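Local coordinates for protein putative citrate lyase, alfa subunit (PDB 2HJ0) that is of unestablished function but belongs to the CitF family of alpha subunits and is built on two large, mostly parallel beta sheets packed with helices, at residues 59-64 / 90-95; 69-74 / 98-103; 162-167 / 200-205; 192-197 / 218-223; 205-210 / 226-231. One frame throughout, in Å; residues are numbered along the deposited sequence.

Interaction 1 of 5, residues 59-64 / 90-95; sequences TRLKDG and MGIKDI
Lys93 gives its backbone N-H to Asp63 OD2 at 3.0 Å, and the bond is fairly straight, 162° at the hydrogen. The donor stands steeply above the carboxylate plane. Asp63 CG lies anti to its own carbonyl carbon and beside the backbone N (chi1 -71°), which puts CG near the Lys93 peptide, 3.2 Å from Lys93 O. A second link, from Gly64 N to Asp94 O at 2.9 Å, is weak, because its angle at hydrogen is only 121°.

Asp94 points its CB toward Gly64 and brings OD2 to 3.5 Å from Gly64 CA, while its OD1 is held by Thr119 OG1. Lys93 points its CB away from 59-64, and its NZ is hydrogen-bonded to Asn115 O.

Next to these polar contacts, two isoleucines set their tips against backbone oxygens: Ile92 CD1 is 3.6 Å from Leu61 O, and Ile95 CD1 is 3.4 Å from Lys62 O. Contact between the apolar side chains is looser, with Leu61 CG 4.5 Å from Ile95 CD1. Leu61 also packs on Ile56, Ile67 and Ile87, so it reaches the layer between helices and sheet.

Arg60 and Gly91 both have positive phi and end helices 52-58 and 79-89 in Schellman motifs. The contact thus pairs the helix-to-strand connections that lead into the neighbouring parallel strands 66-69 and 95-99, joined by a beta-alpha-beta crossover of an alpha/beta fold.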
# COMPACT_ATOMS: atom_id res chain seq x y z
N THR A 59 19.12 -6.54 13.92
CA THR A 59 17.89 -7.15 13.47
C THR A 59 17.59 -8.39 14.31
O THR A 59 16.49 -8.94 14.28
CB THR A 59 18.00 -7.48 11.99
OG1 THR A 59 16.70 -7.47 11.40
CG2 THR A 59 18.64 -8.82 11.78
N ARG A 60 18.59 -8.81 15.10
CA ARG A 60 18.44 -9.95 15.98
C ARG A 60 18.30 -11.31 15.30
O ARG A 60 17.77 -12.26 15.88
CB ARG A 60 17.25 -9.73 16.92
CG ARG A 60 17.65 -9.50 18.36
CD ARG A 60 18.11 -8.08 18.62
NE ARG A 60 17.01 -7.21 19.04
CZ ARG A 60 16.25 -7.42 20.12
NH1 ARG A 60 15.27 -6.57 20.42
NH2 ARG A 60 16.47 -8.48 20.90
N LEU A 61 18.78 -11.40 14.07
CA LEU A 61 18.71 -12.62 13.29
C LEU A 61 19.36 -13.78 14.03
O LEU A 61 20.49 -13.65 14.50
CB LEU A 61 19.41 -12.43 11.95
CG LEU A 61 19.22 -13.59 10.99
CD1 LEU A 61 17.73 -13.71 10.67
CD2 LEU A 61 20.03 -13.36 9.72
N LYS A 62 18.65 -14.89 14.15
CA LYS A 62 19.21 -16.05 14.83
C LYS A 62 19.10 -17.27 13.93
O LYS A 62 18.58 -17.19 12.82
CB LYS A 62 18.49 -16.29 16.16
CG LYS A 62 18.59 -15.09 17.11
CD LYS A 62 18.07 -15.35 18.54
CE LYS A 62 16.56 -15.55 18.60
NZ LYS A 62 16.11 -16.77 17.89
N ASP A 63 19.61 -18.40 14.41
CA ASP A 63 19.55 -19.63 13.63
C ASP A 63 18.10 -20.09 13.48
O ASP A 63 17.28 -19.90 14.37
CB ASP A 63 20.36 -20.73 14.32
CG ASP A 63 21.86 -20.49 14.24
OD1 ASP A 63 22.60 -21.38 14.74
OD2 ASP A 63 22.31 -19.45 13.71
N GLY A 64 17.81 -20.69 12.33
CA GLY A 64 16.48 -21.20 12.07
C GLY A 64 15.48 -20.20 11.54
O GLY A 64 14.38 -20.58 11.13
N MSE A 90 29.41 -14.44 10.15
CA MSE A 90 29.02 -14.25 11.54
C MSE A 90 28.65 -15.56 12.23
O MSE A 90 28.11 -15.55 13.33
CB MSE A 90 27.84 -13.28 11.63
CG MSE A 90 28.18 -11.84 11.29
SE MSE A 90 26.64 -10.67 11.26
CE MSE A 90 26.29 -10.45 13.16
N GLY A 91 28.94 -16.68 11.58
CA GLY A 91 28.64 -17.96 12.18
C GLY A 91 27.18 -18.31 12.33
O GLY A 91 26.83 -19.19 13.11
N ILE A 92 26.30 -17.63 11.62
CA ILE A 92 24.88 -17.96 11.73
C ILE A 92 24.57 -19.07 10.73
O ILE A 92 25.08 -19.05 9.60
CB ILE A 92 24.00 -16.72 11.46
CG1 ILE A 92 24.17 -15.72 12.62
CG2 ILE A 92 22.56 -17.13 11.29
CD1 ILE A 92 23.37 -14.46 12.51
N LYS A 93 23.77 -20.05 11.15
CA LYS A 93 23.42 -21.17 10.29
C LYS A 93 21.97 -21.61 10.41
O LYS A 93 21.20 -21.06 11.19
CB LYS A 93 24.34 -22.37 10.57
CG LYS A 93 25.79 -22.20 10.12
CD LYS A 93 26.54 -23.54 10.10
CE LYS A 93 27.95 -23.38 9.56
NZ LYS A 93 28.67 -24.69 9.44
N ASP A 94 21.61 -22.61 9.60
CA ASP A 94 20.26 -23.16 9.58
C ASP A 94 19.26 -22.07 9.21
O ASP A 94 18.16 -21.99 9.78
CB ASP A 94 19.93 -23.77 10.94
CG ASP A 94 18.65 -24.59 10.93
OD1 ASP A 94 18.46 -25.41 10.00
OD2 ASP A 94 17.83 -24.42 11.88
N ILE A 95 19.65 -21.22 8.26
CA ILE A 95 18.80 -20.12 7.82
C ILE A 95 17.90 -20.58 6.69
O ILE A 95 18.32 -21.34 5.82
CB ILE A 95 19.62 -18.91 7.33
CG1 ILE A 95 20.30 -18.24 8.53
CG2 ILE A 95 18.72 -17.90 6.62
CD1 ILE A 95 19.33 -17.84 9.61

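Interaction 2 of 5, residues 69-74 / 98-103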
# COMPACT_ATOMS: atom_id res chain seq x y z
N PHE A 69 14.56 -12.06 -0.14
CA PHE A 69 15.23 -11.14 -1.07
C PHE A 69 14.41 -11.12 -2.35
O PHE A 69 13.59 -12.00 -2.56
CB PHE A 69 16.64 -11.64 -1.45
CG PHE A 69 17.49 -12.03 -0.28
CD1 PHE A 69 17.41 -13.30 0.27
CD2 PHE A 69 18.39 -11.12 0.27
CE1 PHE A 69 18.22 -13.66 1.35
CE2 PHE A 69 19.19 -11.47 1.34
CZ PHE A 69 19.10 -12.74 1.88
N HIS A 70 14.62 -10.12 -3.20
CA HIS A 70 13.89 -10.08 -4.46
C HIS A 70 14.88 -10.22 -5.61
O HIS A 70 16.09 -10.09 -5.40
CB HIS A 70 13.09 -8.79 -4.59
CG HIS A 70 13.94 -7.58 -4.82
ND1 HIS A 70 14.15 -6.63 -3.84
CD2 HIS A 70 14.66 -7.19 -5.89
CE1 HIS A 70 14.98 -5.71 -4.30
NE2 HIS A 70 15.31 -6.03 -5.54
N HIS A 71 14.39 -10.50 -6.81
CA HIS A 71 15.28 -10.66 -7.97
C HIS A 71 15.11 -9.63 -9.08
O HIS A 71 15.36 -9.92 -10.26
CB HIS A 71 15.10 -12.07 -8.56
CG HIS A 71 13.77 -12.30 -9.19
ND1 HIS A 71 12.61 -12.39 -8.45
CD2 HIS A 71 13.39 -12.43 -10.48
CE1 HIS A 71 11.58 -12.55 -9.26
NE2 HIS A 71 12.03 -12.58 -10.50
N HIS A 72 14.71 -8.41 -8.73
CA HIS A 72 14.52 -7.40 -9.76
C HIS A 72 15.80 -6.97 -10.46
O HIS A 72 15.76 -6.43 -11.57
CB HIS A 72 13.79 -6.18 -9.20
CG HIS A 72 12.31 -6.36 -9.10
ND1 HIS A 72 11.64 -6.39 -7.90
CD2 HIS A 72 11.36 -6.52 -10.06
CE1 HIS A 72 10.34 -6.54 -8.12
NE2 HIS A 72 10.15 -6.62 -9.42
N PHE A 73 16.94 -7.22 -9.83
CA PHE A 73 18.23 -6.87 -10.43
C PHE A 73 18.78 -8.03 -11.26
O PHE A 73 19.83 -7.92 -11.91
CB PHE A 73 19.25 -6.50 -9.35
CG PHE A 73 18.97 -5.19 -8.70
CD1 PHE A 73 18.75 -5.10 -7.34
CD2 PHE A 73 18.91 -4.03 -9.47
CE1 PHE A 73 18.48 -3.88 -6.74
CE2 PHE A 73 18.64 -2.80 -8.89
CZ PHE A 73 18.42 -2.72 -7.53
N ARG A 74 18.05 -9.14 -11.22
CA ARG A 74 18.42 -10.34 -11.95
C ARG A 74 19.89 -10.71 -11.82
O ARG A 74 20.41 -10.73 -10.71
CB ARG A 74 18.03 -10.17 -13.41
CG ARG A 74 16.55 -9.98 -13.53
CD ARG A 74 16.08 -10.37 -14.90
NE ARG A 74 15.95 -9.20 -15.73
CZ ARG A 74 15.68 -9.24 -17.03
NH1 ARG A 74 15.59 -8.10 -17.72
NH2 ARG A 74 15.52 -10.42 -17.61
N ALA A 98 14.12 -17.34 1.41
CA ALA A 98 12.87 -17.18 0.66
C ALA A 98 12.95 -16.07 -0.40
O ALA A 98 12.19 -15.10 -0.36
CB ALA A 98 11.71 -16.91 1.63
N PRO A 99 13.89 -16.20 -1.35
CA PRO A 99 14.04 -15.20 -2.41
C PRO A 99 12.92 -15.33 -3.45
O PRO A 99 12.46 -16.43 -3.73
CB PRO A 99 15.41 -15.54 -3.01
CG PRO A 99 15.45 -17.03 -2.87
CD PRO A 99 14.91 -17.26 -1.47
N SER A 100 12.48 -14.21 -4.01
CA SER A 100 11.44 -14.25 -5.03
C SER A 100 11.91 -15.13 -6.20
O SER A 100 11.09 -15.76 -6.87
CB SER A 100 11.10 -12.85 -5.51
OG SER A 100 12.24 -12.16 -5.98
N SER A 101 13.22 -15.18 -6.44
CA SER A 101 13.78 -16.06 -7.47
C SER A 101 15.30 -16.05 -7.39
O SER A 101 15.87 -15.14 -6.82
CB SER A 101 13.31 -15.66 -8.87
OG SER A 101 13.46 -16.75 -9.79
N ILE A 102 15.94 -17.07 -7.96
CA ILE A 102 17.40 -17.18 -7.89
C ILE A 102 18.08 -17.15 -9.26
O ILE A 102 17.70 -17.89 -10.16
CB ILE A 102 17.78 -18.50 -7.12
CG1 ILE A 102 17.38 -18.38 -5.65
CG2 ILE A 102 19.26 -18.77 -7.21
CD1 ILE A 102 17.44 -19.67 -4.88
N ALA A 103 19.09 -16.31 -9.41
CA ALA A 103 19.81 -16.21 -10.69
C ALA A 103 21.17 -16.92 -10.63
O ALA A 103 21.54 -17.46 -9.58
CB ALA A 103 20.00 -14.74 -11.07
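His71 and Ser100 meet through ND1 and OG, 2.5 Å apart and nearly straight at 170°; either atom could be the donor. The serine oxygen lies at the edge of the imidazole, close to its plane. Over one face of the same ring sits Ser101 CB, a CH-pi contact 3.4 Å from the ring centroid and only 10° off the normal. The ring of Tyr192 is stacked with the imidazole, strongly offset, meeting it beside CE1. The His71 side chain also lies about 3 Å, by nearest atoms, from a bound citric acid.

In His71, CG lies between the backbone N and the carbonyl carbon (chi1 67°), and Ser100 OG takes the same position on its own residue.

The next shell fixes the two backbones. Ser100 N donates to Phe69 O at 2.9 Å, and Pro99 CA makes a C-H...O contact to that same oxygen at 3.2 Å. A type I turn follows, closed by Arg74 N to His71 O at 3.0 Å, and brings Arg74 O to 4.0 Å from Ala103 CB. Ser101 OG has a weak bond to Gly125 N.

These loops leave the C-terminal ends of the adjacent parallel strands 66-69 and 95-99, the side of an alpha/beta sheet where ligand pockets usually lie; the citric acid molecule beside His71, though probably from the crystallisation liquor, is consistent with a pocket there.

Interaction 3 of 5, residues 162-167 / 200-205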
# COMPACT_ATOMS: atom_id res chain seq x y z
N ILE A 162 8.22 -14.41 7.01
CA ILE A 162 9.54 -13.84 6.89
C ILE A 162 9.99 -13.10 8.14
O ILE A 162 9.32 -12.18 8.60
CB ILE A 162 9.61 -12.88 5.69
CG1 ILE A 162 9.11 -13.59 4.44
CG2 ILE A 162 11.05 -12.41 5.48
CD1 ILE A 162 8.97 -12.67 3.23
N ASP A 163 11.13 -13.50 8.68
CA ASP A 163 11.66 -12.85 9.87
C ASP A 163 12.31 -11.54 9.49
O ASP A 163 12.04 -10.49 10.07
CB ASP A 163 12.68 -13.74 10.58
CG ASP A 163 12.04 -14.89 11.30
OD1 ASP A 163 11.26 -14.64 12.25
OD2 ASP A 163 12.31 -16.06 10.91
N VAL A 164 13.20 -11.60 8.51
CA VAL A 164 13.89 -10.40 8.07
C VAL A 164 13.97 -10.39 6.56
O VAL A 164 14.39 -11.37 5.94
CB VAL A 164 15.32 -10.33 8.61
CG1 VAL A 164 15.99 -9.04 8.16
CG2 VAL A 164 15.31 -10.43 10.11
N ALA A 165 13.56 -9.28 5.97
CA ALA A 165 13.62 -9.15 4.53
C ALA A 165 14.70 -8.16 4.17
O ALA A 165 14.66 -7.00 4.58
CB ALA A 165 12.29 -8.70 3.98
N PHE A 166 15.69 -8.62 3.41
CA PHE A 166 16.77 -7.75 2.96
C PHE A 166 16.43 -7.37 1.54
O PHE A 166 16.62 -8.17 0.63
CB PHE A 166 18.08 -8.50 3.02
CG PHE A 166 18.47 -8.90 4.40
CD1 PHE A 166 19.09 -8.00 5.25
CD2 PHE A 166 18.21 -10.18 4.86
CE1 PHE A 166 19.44 -8.37 6.53
CE2 PHE A 166 18.56 -10.57 6.15
CZ PHE A 166 19.18 -9.67 6.98
N LEU A 167 15.91 -6.15 1.35
CA LEU A 167 15.51 -5.68 0.02
C LEU A 167 16.42 -4.63 -0.62
O LEU A 167 16.78 -3.64 0.02
CB LEU A 167 14.09 -5.10 0.09
CG LEU A 167 13.02 -5.94 0.80
CD1 LEU A 167 11.68 -5.22 0.76
CD2 LEU A 167 12.93 -7.31 0.14
N ALA A 200 6.70 -9.04 6.04
CA ALA A 200 7.85 -9.42 6.84
C ALA A 200 7.84 -8.72 8.19
O ALA A 200 7.30 -7.61 8.33
CB ALA A 200 9.15 -9.08 6.08
N ASP A 201 8.42 -9.36 9.20
CA ASP A 201 8.47 -8.76 10.53
C ASP A 201 9.42 -7.58 10.54
O ASP A 201 9.07 -6.48 10.97
CB ASP A 201 8.90 -9.80 11.57
CG ASP A 201 7.75 -10.67 12.01
OD1 ASP A 201 6.58 -10.30 11.75
OD2 ASP A 201 8.01 -11.73 12.63
N GLN A 202 10.64 -7.82 10.08
CA GLN A 202 11.63 -6.77 10.00
C GLN A 202 12.11 -6.64 8.55
O GLN A 202 12.37 -7.64 7.87
CB GLN A 202 12.79 -7.07 10.93
CG GLN A 202 12.57 -6.52 12.31
CD GLN A 202 13.81 -6.54 13.12
OE1 GLN A 202 14.34 -7.59 13.44
NE2 GLN A 202 14.30 -5.36 13.47
N VAL A 203 12.19 -5.39 8.10
CA VAL A 203 12.62 -5.08 6.74
C VAL A 203 13.88 -4.22 6.75
O VAL A 203 13.93 -3.18 7.41
CB VAL A 203 11.49 -4.34 5.96
CG1 VAL A 203 12.01 -3.76 4.65
CG2 VAL A 203 10.33 -5.30 5.69
N VAL A 204 14.89 -4.66 6.01
CA VAL A 204 16.15 -3.94 5.89
C VAL A 204 16.33 -3.61 4.41
O VAL A 204 16.55 -4.51 3.61
CB VAL A 204 17.34 -4.82 6.32
CG1 VAL A 204 18.65 -4.14 5.94
CG2 VAL A 204 17.31 -5.06 7.79
N ILE A 205 16.22 -2.34 4.02
CA ILE A 205 16.43 -2.03 2.61
C ILE A 205 17.89 -1.59 2.45
O ILE A 205 18.40 -0.81 3.26
CB ILE A 205 15.44 -0.91 2.04
CG1 ILE A 205 15.90 0.47 2.47
CG2 ILE A 205 14.00 -1.15 2.48
CD1 ILE A 205 16.68 1.13 1.39
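Phe166 and Val204 lie side by side, pointing the same way from adjacent strands. The Phe166 CB leaves the sheet on the face it shares with Val164, Gln202 and Val204, and CG is anti to the carbonyl carbon, beside the backbone N (chi1 -64°). Further out, CD1 comes 3.8 Å from Val204 CB and 3.9 Å from Val204 CG1, then CE1 passes Val204 CG2. The approach to the ring is oblique. One ring face is covered from within its own strand by Val164 CG1, 3.4 Å above the plane of the Phe166 ring and displaced toward the rim.

On the face of Ala165 and Leu167, Ala165 CB touches Ala200 CB at 3.8 Å, and Leu167 CD1 approaches Val203 CG1 at 4.2 Å.

Five backbone hydrogen bonds tie the two segments in parallel register. The straightest is Val204 N to Ala165 O at 2.8 Å, with 176° at hydrogen. Where the strands begin, the like-charged Asp163 OD1 and Asp201 OD2 are 4.4 Å apart, but OD2 of Asp163 is taken by Thr66 N and OD1 of Asp201 by Gln37 N.

The two strands, 17° from parallel, lie inside the sheet, with 66-69 beyond 164-167 and 227-230 beyond 202-205. Helix 191-199 covers Leu167 and Val203 with Ala197, and its chain then runs directly into strand 202-207.

Interaction 4 of 5, residues 192-197 / 218-223; sequences YAMIDA and ISIPQT
Ile220, part of a classic beta bulge in which it and Ser219 both face Ala178, packs against Ala193, Met194 and Ala197 of helix 191-199. Each branch of the isoleucine has its own partner. CG2 reaches Ala197 CB at 3.9 Å, CG1 lies 4.1 Å from Met194 CG, and CD1 at the tip is 4.4 Å from Ala193 CB. Ile220 CG1 stands anti to the carbonyl carbon and CG2 anti to the backbone N (chi1 -65°), which spreads the two branches along the helix. Ala193 and Ala197 are one turn apart, joined by the helical bond from Ala197 N to Ala193 O at 3.1 Å, and their methyl groups form the surface on which the isoleucine rests.

Helix and loop lie side by side against the parallel sheet: Ala193, Ala197 and Ile220 all touch Leu167 of strand 164-169.

Met194, a selenomethionine, slants across Ile220 and runs on to the bulge. Its CG is 3.4 Å from Ser219 O. The torsion about CG-SE (chi3 100°) places CE near the same oxygen, Ser219 O, at 3.2 Å. No hydrogen bond crosses between 192-197 and 218-223; Ser219 OG instead bonds to Glu348 OE2. The loop also meets the second subunit, where Ile218 N meets Tyr347 OH and Gln222 NE2 meets Gly361 O of that subunit.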
# COMPACT_ATOMS: atom_id res chain seq x y z
N TYR A 192 7.86 -7.64 -6.64
CA TYR A 192 8.11 -8.82 -5.82
C TYR A 192 8.56 -8.36 -4.43
O TYR A 192 8.16 -8.95 -3.44
CB TYR A 192 9.14 -9.75 -6.48
CG TYR A 192 8.72 -10.25 -7.85
CD1 TYR A 192 7.48 -10.86 -8.05
CD2 TYR A 192 9.55 -10.05 -8.97
CE1 TYR A 192 7.06 -11.24 -9.33
CE2 TYR A 192 9.14 -10.43 -10.25
CZ TYR A 192 7.89 -11.01 -10.43
OH TYR A 192 7.47 -11.34 -11.70
N ALA A 193 9.37 -7.31 -4.35
CA ALA A 193 9.83 -6.84 -3.05
C ALA A 193 8.74 -6.17 -2.22
O ALA A 193 8.75 -6.24 -0.99
CB ALA A 193 11.00 -5.89 -3.22
N MSE A 194 7.79 -5.52 -2.90
CA MSE A 194 6.72 -4.83 -2.19
C MSE A 194 5.90 -5.71 -1.28
O MSE A 194 5.40 -5.25 -0.25
CB MSE A 194 5.78 -4.13 -3.19
CG MSE A 194 6.34 -2.82 -3.72
SE MSE A 194 5.46 -2.20 -5.34
CE MSE A 194 4.26 -0.88 -4.59
N ILE A 195 5.75 -6.97 -1.64
CA ILE A 195 4.98 -7.86 -0.80
C ILE A 195 5.81 -8.25 0.42
O ILE A 195 5.28 -8.38 1.51
CB ILE A 195 4.54 -9.10 -1.57
CG1 ILE A 195 3.82 -10.06 -0.64
CG2 ILE A 195 5.73 -9.76 -2.21
CD1 ILE A 195 3.27 -11.24 -1.37
N ASP A 196 7.11 -8.43 0.24
CA ASP A 196 7.97 -8.77 1.35
C ASP A 196 7.90 -7.71 2.42
O ASP A 196 7.67 -8.01 3.58
CB ASP A 196 9.42 -8.87 0.89
CG ASP A 196 9.69 -10.12 0.11
OD1 ASP A 196 8.91 -10.42 -0.82
OD2 ASP A 196 10.68 -10.82 0.42
N ALA A 197 8.10 -6.46 2.04
CA ALA A 197 8.10 -5.38 3.01
C ALA A 197 6.77 -5.19 3.68
O ALA A 197 6.67 -4.52 4.70
CB ALA A 197 8.53 -4.09 2.34
N ILE A 218 7.16 6.58 -4.13
CA ILE A 218 7.36 5.65 -3.02
C ILE A 218 6.79 4.27 -3.32
O ILE A 218 5.59 4.08 -3.34
CB ILE A 218 6.69 6.20 -1.77
CG1 ILE A 218 7.25 7.60 -1.49
CG2 ILE A 218 6.90 5.24 -0.63
CD1 ILE A 218 6.57 8.33 -0.33
N SER A 219 7.66 3.29 -3.57
CA SER A 219 7.18 1.94 -3.84
C SER A 219 7.10 1.16 -2.52
O SER A 219 6.27 0.27 -2.34
CB SER A 219 8.11 1.24 -4.82
OG SER A 219 8.16 1.96 -6.04
N ILE A 220 7.98 1.52 -1.59
CA ILE A 220 8.03 0.91 -0.27
C ILE A 220 8.09 2.08 0.71
O ILE A 220 9.05 2.86 0.72
CB ILE A 220 9.24 0.00 -0.15
CG1 ILE A 220 9.07 -1.16 -1.12
CG2 ILE A 220 9.40 -0.46 1.27
CD1 ILE A 220 10.23 -2.09 -1.21
N PRO A 221 7.04 2.24 1.54
CA PRO A 221 6.92 3.31 2.53
C PRO A 221 7.79 3.11 3.77
O PRO A 221 8.15 1.98 4.13
CB PRO A 221 5.43 3.29 2.86
CG PRO A 221 5.14 1.82 2.85
CD PRO A 221 5.88 1.32 1.62
N GLN A 222 8.11 4.22 4.42
CA GLN A 222 8.93 4.20 5.62
C GLN A 222 8.26 3.34 6.70
O GLN A 222 8.94 2.77 7.56
CB GLN A 222 9.13 5.64 6.14
CG GLN A 222 7.80 6.38 6.40
CD GLN A 222 7.95 7.88 6.58
OE1 GLN A 222 8.41 8.57 5.68
NE2 GLN A 222 7.53 8.40 7.74
N THR A 223 6.93 3.23 6.63
CA THR A 223 6.17 2.45 7.60
C THR A 223 6.36 0.95 7.49
O THR A 223 5.87 0.19 8.33
CB THR A 223 4.67 2.74 7.51
OG1 THR A 223 4.26 2.69 6.14
CG2 THR A 223 4.36 4.11 8.10

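Interaction 5 of 5, residues 205-210 / 226-231; sequences IVTDTL and DYIVVV
Asp208, one of the flat groups at this strand pair, brings its carboxylate OD2 to 3.3 Å from Val231 O, a meeting of two acceptors and so no hydrogen bond. Its OD1 is held by Thr185 OG1 and Ile234 N, and OD2 has a long, weak ion pair with Lys184. The Tyr227 ring, another flat group, is carried away from 205-210 and borders Leu49 and Lys58, while the Asp226 carboxylate uses OD2 to bond Val203 N and to form a salt bridge with Lys360 of the second subunit.

Between the backbones run four parallel-sheet bonds. Ile205 and Thr207 each donate and accept, linking to Tyr227, Val229 and Val231. Val231 N to Thr207 O, at 3.1 Å, lies almost on the carbonyl direction, 175° at the oxygen.

On one face, Val206 CG2 is 3.6 Å from Val229 CG1; this Val229 CG1, placed between its backbone N and carbonyl carbon (chi1 51°), is the branch that meets Val206. The other branch, Val206 CG1, meets Val231 CG2 at 3.7 Å. On the opposite face, Ile205 CG1 lies 3.8 Å from Ile228 CG1, and Thr207 CG2 is 3.7 Å from Val230 CG2. Leu210 crosses Val230 at about a right angle, with Leu210 CD1 3.5 Å from Val230 CG2. Thr207 OG1 is bonded to Ala169 O.

Ile52 of helix 52-58 covers Val206, Val229 and Val231, while Ser172 of strand 171-172 lies against Ile205, Thr207 and Ile228. Strand 227-230 separates 202-207 from the short edge strand 48-49.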
# COMPACT_ATOMS: atom_id res chain seq x y z
N ILE A 205 16.22 -2.34 4.02
CA ILE A 205 16.43 -2.03 2.61
C ILE A 205 17.89 -1.59 2.45
O ILE A 205 18.40 -0.81 3.26
CB ILE A 205 15.44 -0.91 2.04
CG1 ILE A 205 15.90 0.47 2.47
CG2 ILE A 205 14.00 -1.15 2.48
CD1 ILE A 205 16.68 1.13 1.39
N VAL A 206 18.55 -2.12 1.43
CA VAL A 206 19.96 -1.81 1.13
C VAL A 206 19.97 -0.94 -0.12
O VAL A 206 19.67 -1.42 -1.23
CB VAL A 206 20.76 -3.10 0.85
CG1 VAL A 206 22.26 -2.79 0.77
CG2 VAL A 206 20.46 -4.13 1.92
N THR A 207 20.32 0.32 0.05
CA THR A 207 20.33 1.21 -1.09
C THR A 207 21.70 1.51 -1.61
O THR A 207 22.72 1.38 -0.91
CB THR A 207 19.63 2.55 -0.81
OG1 THR A 207 19.42 3.25 -2.05
CG2 THR A 207 20.46 3.39 0.12
N ASP A 208 21.72 1.95 -2.85
CA ASP A 208 22.94 2.26 -3.54
C ASP A 208 23.12 3.76 -3.57
O ASP A 208 24.23 4.26 -3.75
CB ASP A 208 22.83 1.73 -4.96
CG ASP A 208 24.13 1.34 -5.50
OD1 ASP A 208 24.14 0.62 -6.54
OD2 ASP A 208 25.14 1.75 -4.88
N THR A 209 22.01 4.48 -3.41
CA THR A 209 22.05 5.93 -3.44
C THR A 209 21.08 6.47 -2.41
O THR A 209 19.90 6.14 -2.44
CB THR A 209 21.70 6.47 -4.85
OG1 THR A 209 20.29 6.52 -5.02
CG2 THR A 209 22.31 5.54 -5.93
N LEU A 210 21.59 7.29 -1.50
CA LEU A 210 20.78 7.88 -0.44
C LEU A 210 20.21 9.23 -0.85
O LEU A 210 20.94 10.14 -1.21
CB LEU A 210 21.62 8.04 0.82
CG LEU A 210 20.92 7.65 2.13
CD1 LEU A 210 21.87 7.86 3.30
CD2 LEU A 210 19.67 8.46 2.32
N ASP A 226 12.55 -1.06 8.57
CA ASP A 226 13.11 -0.93 9.90
C ASP A 226 14.49 -0.30 9.87
O ASP A 226 14.80 0.58 10.67
CB ASP A 226 13.18 -2.31 10.59
CG ASP A 226 11.81 -2.90 10.86
OD1 ASP A 226 11.14 -2.46 11.83
OD2 ASP A 226 11.38 -3.78 10.08
N TYR A 227 15.30 -0.72 8.91
CA TYR A 227 16.66 -0.21 8.81
C TYR A 227 17.08 0.05 7.37
O TYR A 227 16.61 -0.61 6.44
CB TYR A 227 17.63 -1.20 9.46
CG TYR A 227 17.42 -1.39 10.94
CD1 TYR A 227 17.68 -0.35 11.83
CD2 TYR A 227 16.99 -2.61 11.46
CE1 TYR A 227 17.51 -0.53 13.22
CE2 TYR A 227 16.82 -2.79 12.85
CZ TYR A 227 17.09 -1.74 13.72
OH TYR A 227 16.96 -1.89 15.07
N ILE A 228 17.97 1.02 7.20
CA ILE A 228 18.47 1.36 5.89
C ILE A 228 19.98 1.32 5.94
O ILE A 228 20.60 1.88 6.85
CB ILE A 228 18.05 2.76 5.44
CG1 ILE A 228 16.53 2.85 5.36
CG2 ILE A 228 18.64 3.04 4.08
CD1 ILE A 228 15.85 3.08 6.70
N VAL A 229 20.58 0.64 4.97
CA VAL A 229 22.02 0.56 4.92
C VAL A 229 22.47 0.98 3.54
O VAL A 229 21.92 0.54 2.53
CB VAL A 229 22.51 -0.87 5.21
CG1 VAL A 229 21.77 -1.85 4.33
CG2 VAL A 229 24.01 -0.97 4.95
N VAL A 230 23.48 1.84 3.50
CA VAL A 230 24.01 2.32 2.24
C VAL A 230 25.28 1.57 1.87
O VAL A 230 26.13 1.36 2.71
CB VAL A 230 24.34 3.81 2.34
CG1 VAL A 230 25.06 4.26 1.09
CG2 VAL A 230 23.06 4.61 2.53
N VAL A 231 25.41 1.17 0.61
CA VAL A 231 26.61 0.47 0.14
C VAL A 231 27.10 1.08 -1.17
O VAL A 231 26.39 1.86 -1.80
CB VAL A 231 26.34 -1.03 -0.08
CG1 VAL A 231 26.09 -1.71 1.26
CG2 VAL A 231 25.15 -1.22 -1.01

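Interactions 2, 3 and 5 reach the same mostly parallel sheet. Interactions 3 and 5 share strand 202-207 and Ile205, and rely on regular backbone bonds with aliphatic packing; interaction 2 lies where two other strands end, and its chemistry turns polar and aromatic. Interaction 4 adds the layer of helix 191-199 and is mainly apolar, with a selenomethionine against a backbone oxygen and no cross-segment hydrogen bond; its Tyr192 stacks on His71 of interaction 2, and its Ala197 packs on Leu167 of interaction 3. Interaction 1 is the most exposed, joining helix-to-strand connections through a carboxylate, and touches interaction 3 through Thr59 and Leu61 on Val164. Interaction 2 lies nearest the centre of the chain.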